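Local atomic coordinates of mevalonate kinase, putative (Leishmania major, PDB entry 2HFS), a protein that probably catalyses the ATP-dependent phosphorylation of (R)-mevalonate to (R)-5-phosphomevalonate, an early step of isoprenoid and sterol biosynthesis. Residues Q78-V91 with D118-L132. Numbering follows the deposited sequence.
Sequences QIKAHQLVLDHLKV and DVVAFSRALSELYQL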
ATOM      1  N   GLN A  78      -2.159  16.435   0.414  1.00 11.31           N
ATOM      2  CA  GLN A  78      -1.834  16.258   1.822  1.00 11.92           C
ATOM      3  C   GLN A  78      -2.516  17.277   2.728  1.00 11.31           C
ATOM      4  O   GLN A  78      -3.023  16.909   3.789  1.00 12.08           O
ATOM      5  CB  GLN A  78      -0.338  16.296   2.063  1.00 11.10           C
ATOM      6  CG  GLN A  78       0.016  15.863   3.452  1.00 10.43           C
ATOM      7  CD  GLN A  78       1.476  15.997   3.705  1.00 11.26           C
ATOM      8  OE1 GLN A  78       2.006  17.102   3.636  1.00  8.28           O
ATOM      9  NE2 GLN A  78       2.149  14.870   3.986  1.00 12.77           N
ATOM     10  N   ILE A  79      -2.470  18.549   2.322  1.00 11.16           N
ATOM     11  CA  ILE A  79      -3.125  19.631   3.030  1.00 13.20           C
ATOM     12  C   ILE A  79      -4.608  19.305   3.257  1.00 12.24           C
ATOM     13  O   ILE A  79      -5.128  19.431   4.364  1.00 14.20           O
ATOM     14  CB  ILE A  79      -2.959  20.955   2.237  1.00 12.99           C
ATOM     15  CG1 ILE A  79      -1.475  21.387   2.221  1.00 13.14           C
ATOM     16  CG2 ILE A  79      -3.858  22.027   2.794  1.00 14.66           C
ATOM     17  CD1 ILE A  79      -1.209  22.753   1.618  1.00 13.45           C
ATOM     18  N   LYS A  80      -5.288  18.889   2.200  1.00 14.03           N
ATOM     19  CA  LYS A  80      -6.703  18.539   2.317  1.00 13.87           C
ATOM     20  C   LYS A  80      -6.892  17.312   3.212  1.00 13.87           C
ATOM     21  O   LYS A  80      -7.791  17.288   4.056  1.00 12.09           O
ATOM     22  CB  LYS A  80      -7.334  18.311   0.945  1.00 14.14           C
ATOM     23  CG  LYS A  80      -7.486  19.578   0.098  1.00 15.54           C
ATOM     24  CD  LYS A  80      -8.208  19.280  -1.225  1.00 16.77           C
ATOM     25  N   ALA A  81      -6.023  16.313   3.026  1.00 12.21           N
ATOM     26  CA  ALA A  81      -6.062  15.063   3.785  1.00 13.23           C
ATOM     27  C   ALA A  81      -5.946  15.308   5.291  1.00 13.16           C
ATOM     28  O   ALA A  81      -6.758  14.822   6.080  1.00 14.21           O
ATOM     29  CB  ALA A  81      -4.929  14.130   3.311  1.00 12.48           C
ATOM     30  N   HIS A  82      -4.932  16.068   5.683  1.00 12.32           N
ATOM     31  CA  HIS A  82      -4.704  16.363   7.094  1.00 11.10           C
ATOM     32  C   HIS A  82      -5.868  17.137   7.717  1.00 12.69           C
ATOM     33  O   HIS A  82      -6.239  16.892   8.872  1.00 14.03           O
ATOM     34  CB  HIS A  82      -3.407  17.133   7.275  1.00 10.85           C
ATOM     35  CG  HIS A  82      -2.187  16.299   7.078  1.00 10.42           C
ATOM     36  ND1 HIS A  82      -0.929  16.843   6.964  1.00  9.47           N
ATOM     37  CD2 HIS A  82      -2.031  14.957   6.974  1.00 10.06           C
ATOM     38  CE1 HIS A  82      -0.047  15.872   6.807  1.00 11.68           C
ATOM     39  NE2 HIS A  82      -0.691  14.716   6.812  1.00  8.22           N
ATOM     40  N   GLN A  83      -6.434  18.074   6.960  1.00 14.25           N
ATOM     41  CA  GLN A  83      -7.538  18.868   7.465  1.00 14.48           C
ATOM     42  C   GLN A  83      -8.774  17.994   7.660  1.00 14.65           C
ATOM     43  O   GLN A  83      -9.514  18.162   8.626  1.00 14.09           O
ATOM     44  CB  GLN A  83      -7.825  20.087   6.573  1.00 15.99           C
ATOM     45  CG  GLN A  83      -8.797  21.083   7.219  1.00 17.47           C
ATOM     46  CD  GLN A  83      -8.272  21.611   8.545  1.00 20.24           C
ATOM     47  OE1 GLN A  83      -7.185  22.178   8.598  1.00 23.42           O
ATOM     48  NE2 GLN A  83      -9.037  21.417   9.614  1.00 22.65           N
ATOM     49  N   LEU A  84      -8.970  17.038   6.758  1.00 12.18           N
ATOM     50  CA  LEU A  84     -10.069  16.072   6.879  1.00 13.68           C
ATOM     51  C   LEU A  84     -10.002  15.291   8.183  1.00 13.47           C
ATOM     52  O   LEU A  84     -11.023  15.073   8.856  1.00 12.53           O
ATOM     53  CB  LEU A  84     -10.028  15.114   5.701  1.00 13.23           C
ATOM     54  CG  LEU A  84     -10.747  15.727   4.487  1.00 14.21           C
ATOM     55  CD1 LEU A  84     -10.543  14.886   3.264  1.00 15.93           C
ATOM     56  CD2 LEU A  84     -12.235  15.885   4.797  1.00 16.59           C
ATOM     57  N   VAL A  85      -8.785  14.869   8.531  1.00 12.89           N
ATOM     58  CA  VAL A  85      -8.541  14.127   9.771  1.00 12.64           C
ATOM     59  C   VAL A  85      -8.757  15.023  10.999  1.00 13.46           C
ATOM     60  O   VAL A  85      -9.412  14.616  11.962  1.00 12.56           O
ATOM     61  CB  VAL A  85      -7.129  13.505   9.780  1.00 13.35           C
ATOM     62  CG1 VAL A  85      -6.802  12.841  11.155  1.00 13.10           C
ATOM     63  CG2 VAL A  85      -6.994  12.500   8.625  1.00 10.83           C
ATOM     64  N   LEU A  86      -8.207  16.234  10.969  1.00 12.47           N
ATOM     65  CA  LEU A  86      -8.418  17.163  12.077  1.00 12.46           C
ATOM     66  C   LEU A  86      -9.908  17.403  12.321  1.00 13.69           C
ATOM     67  O   LEU A  86     -10.370  17.302  13.465  1.00 14.74           O
ATOM     68  CB  LEU A  86      -7.703  18.494  11.827  1.00 12.61           C
ATOM     69  CG  LEU A  86      -6.179  18.398  11.860  1.00 11.99           C
ATOM     70  CD1 LEU A  86      -5.498  19.693  11.367  1.00 12.70           C
ATOM     71  CD2 LEU A  86      -5.726  18.084  13.243  1.00  8.61           C
ATOM     72  N   ASP A  87     -10.642  17.707  11.254  1.00 14.69           N
ATOM     73  CA  ASP A  87     -12.104  17.929  11.346  1.00 16.74           C
ATOM     74  C   ASP A  87     -12.827  16.691  11.880  1.00 16.66           C
ATOM     75  O   ASP A  87     -13.702  16.799  12.735  1.00 18.55           O
ATOM     76  CB  ASP A  87     -12.688  18.341   9.993  1.00 17.61           C
ATOM     77  CG  ASP A  87     -12.177  19.698   9.513  1.00 19.81           C
ATOM     78  OD1 ASP A  87     -11.817  20.544  10.360  1.00 21.38           O
ATOM     79  OD2 ASP A  87     -12.091  19.994   8.302  1.00 21.04           O
ATOM     80  N   HIS A  88     -12.447  15.517  11.382  1.00 16.30           N
ATOM     81  CA  HIS A  88     -13.049  14.258  11.812  1.00 16.47           C
ATOM     82  C   HIS A  88     -12.826  14.008  13.293  1.00 16.55           C
ATOM     83  O   HIS A  88     -13.708  13.512  13.987  1.00 16.49           O
ATOM     84  CB  HIS A  88     -12.482  13.091  11.000  1.00 16.84           C
ATOM     85  CG  HIS A  88     -12.968  11.747  11.447  1.00 17.02           C
ATOM     86  ND1 HIS A  88     -14.242  11.287  11.185  1.00 19.69           N
ATOM     87  CD2 HIS A  88     -12.344  10.761  12.133  1.00 16.50           C
ATOM     88  CE1 HIS A  88     -14.377  10.071  11.687  1.00 17.52           C
ATOM     89  NE2 HIS A  88     -13.246   9.736  12.279  1.00 19.17           N
ATOM     90  N   LEU A  89     -11.644  14.372  13.771  1.00 16.01           N
ATOM     91  CA  LEU A  89     -11.281  14.160  15.171  1.00 15.67           C
ATOM     92  C   LEU A  89     -11.643  15.337  16.079  1.00 15.91           C
ATOM     93  O   LEU A  89     -11.321  15.332  17.277  1.00 15.76           O
ATOM     94  CB  LEU A  89      -9.795  13.809  15.259  1.00 14.91           C
ATOM     95  CG  LEU A  89      -9.539  12.448  14.600  1.00 14.18           C
ATOM     96  CD1 LEU A  89      -8.085  12.046  14.698  1.00 14.04           C
ATOM     97  CD2 LEU A  89     -10.449  11.377  15.222  1.00 15.29           C
ATOM     98  N   LYS A  90     -12.307  16.330  15.488  1.00 14.97           N
ATOM     99  CA  LYS A  90     -12.764  17.515  16.191  1.00 16.53           C
ATOM    100  C   LYS A  90     -11.598  18.273  16.842  1.00 16.39           C
ATOM    101  O   LYS A  90     -11.669  18.694  17.991  1.00 18.62           O
ATOM    102  CB  LYS A  90     -13.860  17.143  17.207  1.00 17.25           C
ATOM    103  CG  LYS A  90     -15.062  16.440  16.563  1.00 21.25           C
ATOM    104  CD  LYS A  90     -16.078  17.430  16.036  1.00 25.55           C
ATOM    105  CE  LYS A  90     -16.761  16.919  14.770  1.00 27.81           C
ATOM    106  NZ  LYS A  90     -17.800  17.879  14.284  1.00 28.44           N
ATOM    107  N   VAL A  91     -10.520  18.423  16.085  1.00 16.00           N
ATOM    108  CA  VAL A  91      -9.347  19.136  16.546  1.00 14.33           C
ATOM    109  C   VAL A  91      -9.345  20.514  15.872  1.00 15.94           C
ATOM    110  O   VAL A  91      -9.536  20.621  14.656  1.00 16.27           O
ATOM    111  CB  VAL A  91      -8.065  18.346  16.230  1.00 14.51           C
ATOM    112  CG1 VAL A  91      -6.860  19.114  16.661  1.00 14.15           C
ATOM    113  CG2 VAL A  91      -8.118  16.967  16.893  1.00 13.66           C
ATOM    114  N   ASP A 118       0.583   7.904   5.776  1.00  7.77           N
ATOM    115  CA  ASP A 118       0.575   9.299   6.259  1.00  8.58           C
ATOM    116  C   ASP A 118      -0.622   9.551   7.176  1.00  8.45           C
ATOM    117  O   ASP A 118      -0.430   9.864   8.367  1.00 10.04           O
ATOM    118  CB  ASP A 118       0.599  10.242   5.048  1.00  7.94           C
ATOM    119  CG  ASP A 118       0.637  11.732   5.417  1.00  9.45           C
ATOM    120  OD1 ASP A 118       0.633  12.104   6.612  1.00 14.93           O
ATOM    121  OD2 ASP A 118       0.683  12.603   4.532  1.00 15.91           O
ATOM    122  N   VAL A 119      -1.844   9.397   6.654  1.00  8.90           N
ATOM    123  CA  VAL A 119      -3.033   9.696   7.470  1.00  9.40           C
ATOM    124  C   VAL A 119      -3.196   8.722   8.632  1.00  9.81           C
ATOM    125  O   VAL A 119      -3.723   9.106   9.663  1.00  8.84           O
ATOM    126  CB  VAL A 119      -4.369   9.866   6.677  1.00 11.59           C
ATOM    127  CG1 VAL A 119      -4.349  11.167   5.868  1.00 10.67           C
ATOM    128  CG2 VAL A 119      -4.671   8.662   5.758  1.00 12.43           C
ATOM    129  N   VAL A 120      -2.707   7.486   8.488  1.00  8.34           N
ATOM    130  CA  VAL A 120      -2.775   6.559   9.619  1.00  7.72           C
ATOM    131  C   VAL A 120      -1.872   7.050  10.749  1.00  8.25           C
ATOM    132  O   VAL A 120      -2.325   7.214  11.888  1.00  7.92           O
ATOM    133  CB  VAL A 120      -2.454   5.102   9.221  1.00  7.46           C
ATOM    134  CG1 VAL A 120      -2.207   4.237  10.447  1.00  5.80           C
ATOM    135  CG2 VAL A 120      -3.611   4.519   8.378  1.00  8.54           C
ATOM    136  N   ALA A 121      -0.605   7.321  10.427  1.00  6.61           N
ATOM    137  CA  ALA A 121       0.356   7.780  11.433  1.00  6.98           C
ATOM    138  C   ALA A 121      -0.151   9.042  12.140  1.00  6.18           C
ATOM    139  O   ALA A 121      -0.090   9.148  13.379  1.00  6.45           O
ATOM    140  CB  ALA A 121       1.716   8.030  10.777  1.00  6.87           C
ATOM    141  N   PHE A 122      -0.680   9.972  11.353  1.00  7.38           N
ATOM    142  CA  PHE A 122      -1.265  11.223  11.849  1.00  9.19           C
ATOM    143  C   PHE A 122      -2.420  10.987  12.837  1.00  9.35           C
ATOM    144  O   PHE A 122      -2.434  11.573  13.919  1.00  8.48           O
ATOM    145  CB  PHE A 122      -1.723  12.071  10.641  1.00  8.60           C
ATOM    146  CG  PHE A 122      -2.172  13.472  10.990  1.00 11.35           C
ATOM    147  CD1 PHE A 122      -1.576  14.190  12.017  1.00 11.61           C
ATOM    148  CD2 PHE A 122      -3.213  14.061  10.268  1.00 12.05           C
ATOM    149  CE1 PHE A 122      -2.012  15.511  12.325  1.00 13.94           C
ATOM    150  CE2 PHE A 122      -3.652  15.367  10.556  1.00  9.54           C
ATOM    151  CZ  PHE A 122      -3.046  16.091  11.580  1.00 10.60           C
ATOM    152  N   SER A 123      -3.382  10.142  12.446  1.00  8.83           N
ATOM    153  CA  SER A 123      -4.512   9.783  13.297  1.00  9.45           C
ATOM    154  C   SER A 123      -4.057   9.210  14.628  1.00  8.70           C
ATOM    155  O   SER A 123      -4.602   9.553  15.672  1.00 10.17           O
ATOM    156  CB  SER A 123      -5.418   8.797  12.572  1.00  8.69           C
ATOM    157  OG  SER A 123      -6.009   9.435  11.442  1.00  8.14           O
ATOM    158  N   ARG A 124      -3.070   8.320  14.578  1.00  9.26           N
ATOM    159  CA  ARG A 124      -2.488   7.735  15.780  1.00  9.36           C
ATOM    160  C   ARG A 124      -1.827   8.790  16.672  1.00 10.08           C
ATOM    161  O   ARG A 124      -2.051   8.799  17.877  1.00  8.60           O
ATOM    162  CB  ARG A 124      -1.492   6.621  15.414  1.00  8.06           C
ATOM    163  CG  ARG A 124      -2.163   5.329  14.889  1.00  8.11           C
ATOM    164  CD  ARG A 124      -1.248   4.098  14.917  1.00 11.19           C
ATOM    165  NE  ARG A 124      -1.878   2.900  14.357  1.00  9.93           N
ATOM    166  CZ  ARG A 124      -2.810   2.174  14.966  1.00 11.67           C
ATOM    167  NH1 ARG A 124      -3.265   2.513  16.177  1.00 11.70           N
ATOM    168  NH2 ARG A 124      -3.305   1.111  14.354  1.00  9.58           N
ATOM    169  N   ALA A 125      -1.025   9.677  16.078  1.00  9.35           N
ATOM    170  CA  ALA A 125      -0.363  10.747  16.851  1.00  9.68           C
ATOM    171  C   ALA A 125      -1.356  11.713  17.482  1.00  8.19           C
ATOM    172  O   ALA A 125      -1.150  12.143  18.615  1.00  8.58           O
ATOM    173  CB  ALA A 125       0.629  11.501  15.988  1.00  8.63           C
ATOM    174  N   LEU A 126      -2.409  12.062  16.743  1.00  7.85           N
ATOM    175  CA  LEU A 126      -3.484  12.891  17.278  1.00  9.36           C
ATOM    176  C   LEU A 126      -4.148  12.177  18.451  1.00  9.36           C
ATOM    177  O   LEU A 126      -4.409  12.797  19.506  1.00  7.38           O
ATOM    178  CB  LEU A 126      -4.516  13.241  16.190  1.00  9.60           C
ATOM    179  CG  LEU A 126      -4.042  14.199  15.086  1.00 13.02           C
ATOM    180  CD1 LEU A 126      -5.059  14.225  13.919  1.00 13.20           C
ATOM    181  CD2 LEU A 126      -3.833  15.617  15.641  1.00 13.41           C
ATOM    182  N   SER A 127      -4.419  10.878  18.278  1.00  8.91           N
ATOM    183  CA  SER A 127      -4.997  10.108  19.367  1.00  9.76           C
ATOM    184  C   SER A 127      -4.112  10.228  20.598  1.00 10.86           C
ATOM    185  O   SER A 127      -4.609  10.454  21.707  1.00 11.00           O
ATOM    186  CB  SER A 127      -5.164   8.633  18.983  1.00 10.48           C
ATOM    187  OG  SER A 127      -5.767   7.911  20.052  1.00 13.02           O
ATOM    188  N   GLU A 128      -2.799  10.099  20.408  1.00 10.86           N
ATOM    189  CA  GLU A 128      -1.902  10.262  21.544  1.00 10.96           C
ATOM    190  C   GLU A 128      -2.040  11.644  22.171  1.00 10.11           C
ATOM    191  O   GLU A 128      -2.302  11.762  23.364  1.00 12.51           O
ATOM    192  CB  GLU A 128      -0.437  10.006  21.203  1.00 10.96           C
ATOM    193  CG  GLU A 128       0.438  10.146  22.443  1.00 10.17           C
ATOM    194  CD  GLU A 128       1.891   9.773  22.266  1.00 13.11           C
ATOM    195  OE1 GLU A 128       2.253   9.184  21.239  1.00 10.03           O
ATOM    196  OE2 GLU A 128       2.681  10.072  23.192  1.00  9.19           O
ATOM    197  N   LEU A 129      -1.868  12.684  21.359  1.00 12.82           N
ATOM    198  CA  LEU A 129      -1.700  14.025  21.884  1.00 12.20           C
ATOM    199  C   LEU A 129      -2.977  14.529  22.533  1.00 11.34           C
ATOM    200  O   LEU A 129      -2.927  15.206  23.561  1.00 12.67           O
ATOM    201  CB  LEU A 129      -1.260  14.973  20.781  1.00 13.67           C
ATOM    202  CG  LEU A 129      -0.621  16.272  21.289  1.00 11.65           C
ATOM    203  CD1 LEU A 129       0.855  16.028  21.493  1.00 12.82           C
ATOM    204  CD2 LEU A 129      -0.818  17.356  20.261  1.00 15.59           C
ATOM    205  N   TYR A 130      -4.115  14.170  21.939  1.00 12.70           N
ATOM    206  CA  TYR A 130      -5.431  14.540  22.461  1.00 12.50           C
ATOM    207  C   TYR A 130      -6.018  13.467  23.393  1.00 14.32           C
ATOM    208  O   TYR A 130      -7.143  13.609  23.905  1.00 14.81           O
ATOM    209  CB  TYR A 130      -6.366  14.902  21.289  1.00 13.54           C
ATOM    210  CG  TYR A 130      -5.905  16.182  20.605  1.00 12.61           C
ATOM    211  CD1 TYR A 130      -6.463  17.409  20.939  1.00 13.42           C
ATOM    212  CD2 TYR A 130      -4.867  16.162  19.658  1.00 14.63           C
ATOM    213  CE1 TYR A 130      -6.018  18.595  20.332  1.00 15.39           C
ATOM    214  CE2 TYR A 130      -4.404  17.336  19.060  1.00 15.36           C
ATOM    215  CZ  TYR A 130      -4.976  18.544  19.413  1.00 15.26           C
ATOM    216  OH  TYR A 130      -4.533  19.690  18.794  1.00 14.40           O
ATOM    217  N   GLN A 131      -5.234  12.415  23.632  1.00 13.56           N
ATOM    218  CA  GLN A 131      -5.631  11.258  24.452  1.00 14.28           C
ATOM    219  C   GLN A 131      -7.037  10.769  24.108  1.00 12.95           C
ATOM    220  O   GLN A 131      -7.936  10.745  24.958  1.00 13.85           O
ATOM    221  CB  GLN A 131      -5.506  11.554  25.963  1.00 14.62           C
ATOM    222  CG  GLN A 131      -4.090  11.723  26.489  1.00 13.64           C
ATOM    223  CD  GLN A 131      -3.349  10.417  26.646  1.00 13.46           C
ATOM    224  OE1 GLN A 131      -3.572   9.683  27.605  1.00 15.35           O
ATOM    225  NE2 GLN A 131      -2.442  10.135  25.715  1.00 15.94           N
ATOM    226  N   LEU A 132      -7.215  10.367  22.853  1.00 12.89           N
ATOM    227  CA  LEU A 132      -8.537   9.996  22.355  1.00 13.59           C
ATOM    228  C   LEU A 132      -8.776   8.509  22.511  1.00 13.11           C
ATOM    229  O   LEU A 132      -9.918   8.050  22.377  1.00 12.98           O
ATOM    230  CB  LEU A 132      -8.696  10.382  20.881  1.00 11.86           C
ATOM    231  CG  LEU A 132      -8.449  11.847  20.512  1.00 13.92           C
ATOM    232  CD1 LEU A 132      -8.482  12.032  19.012  1.00 11.99           C
ATOM    233  CD2 LEU A 132      -9.451  12.787  21.227  1.00 12.67           C
TER
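The His82 ring meets Asp118 at its edge and has Gln78 CG over one face, offset toward the rim. His82 NE2 donates to Asp118 OD1 (2.9 Å) in a nearly straight bond, within the imidazole plane and on the syn side of the oxygen but tilted out of the carboxylate plane. Ring and carboxylate planes stand 83° apart. Gln78 NE2 bonds the other oxygen, Asp118 OD2, at 2.8 Å. The extended Gln78 chain, CG anti to the backbone N (chi1 -169°), brings the amide there. Tyr150 OH also hydrogen-bonds Asp118 OD2, so three partners grip this buried carboxylate, which would probably favour its charged form.

The Phe122 ring has Leu126 CD1 over the centre of one face and His82 O at its edge, 3.4 Å from CE2. It lies oblique to the imidazole. Val91 CG2 sits over one face of Tyr130 in a CH-pi contact, 4.1 Å from the ring centroid; Leu126 O lies at that ring's edge, in plane. Val85 is a knob among Val119, Phe122, Ser123 and Leu126; its CG1 is 3.5 Å from Leu126 CD1.

Helix segments 78-88 and 118-130 run roughly parallel and cross at -34° within the N-terminal GHMP kinase region. Strand 97-103 meets His82 and Phe122 through Met100. Strand 36-52 touches Leu126, and helix 136-146 reaches Val85 and bonds Ser123 through Ser142.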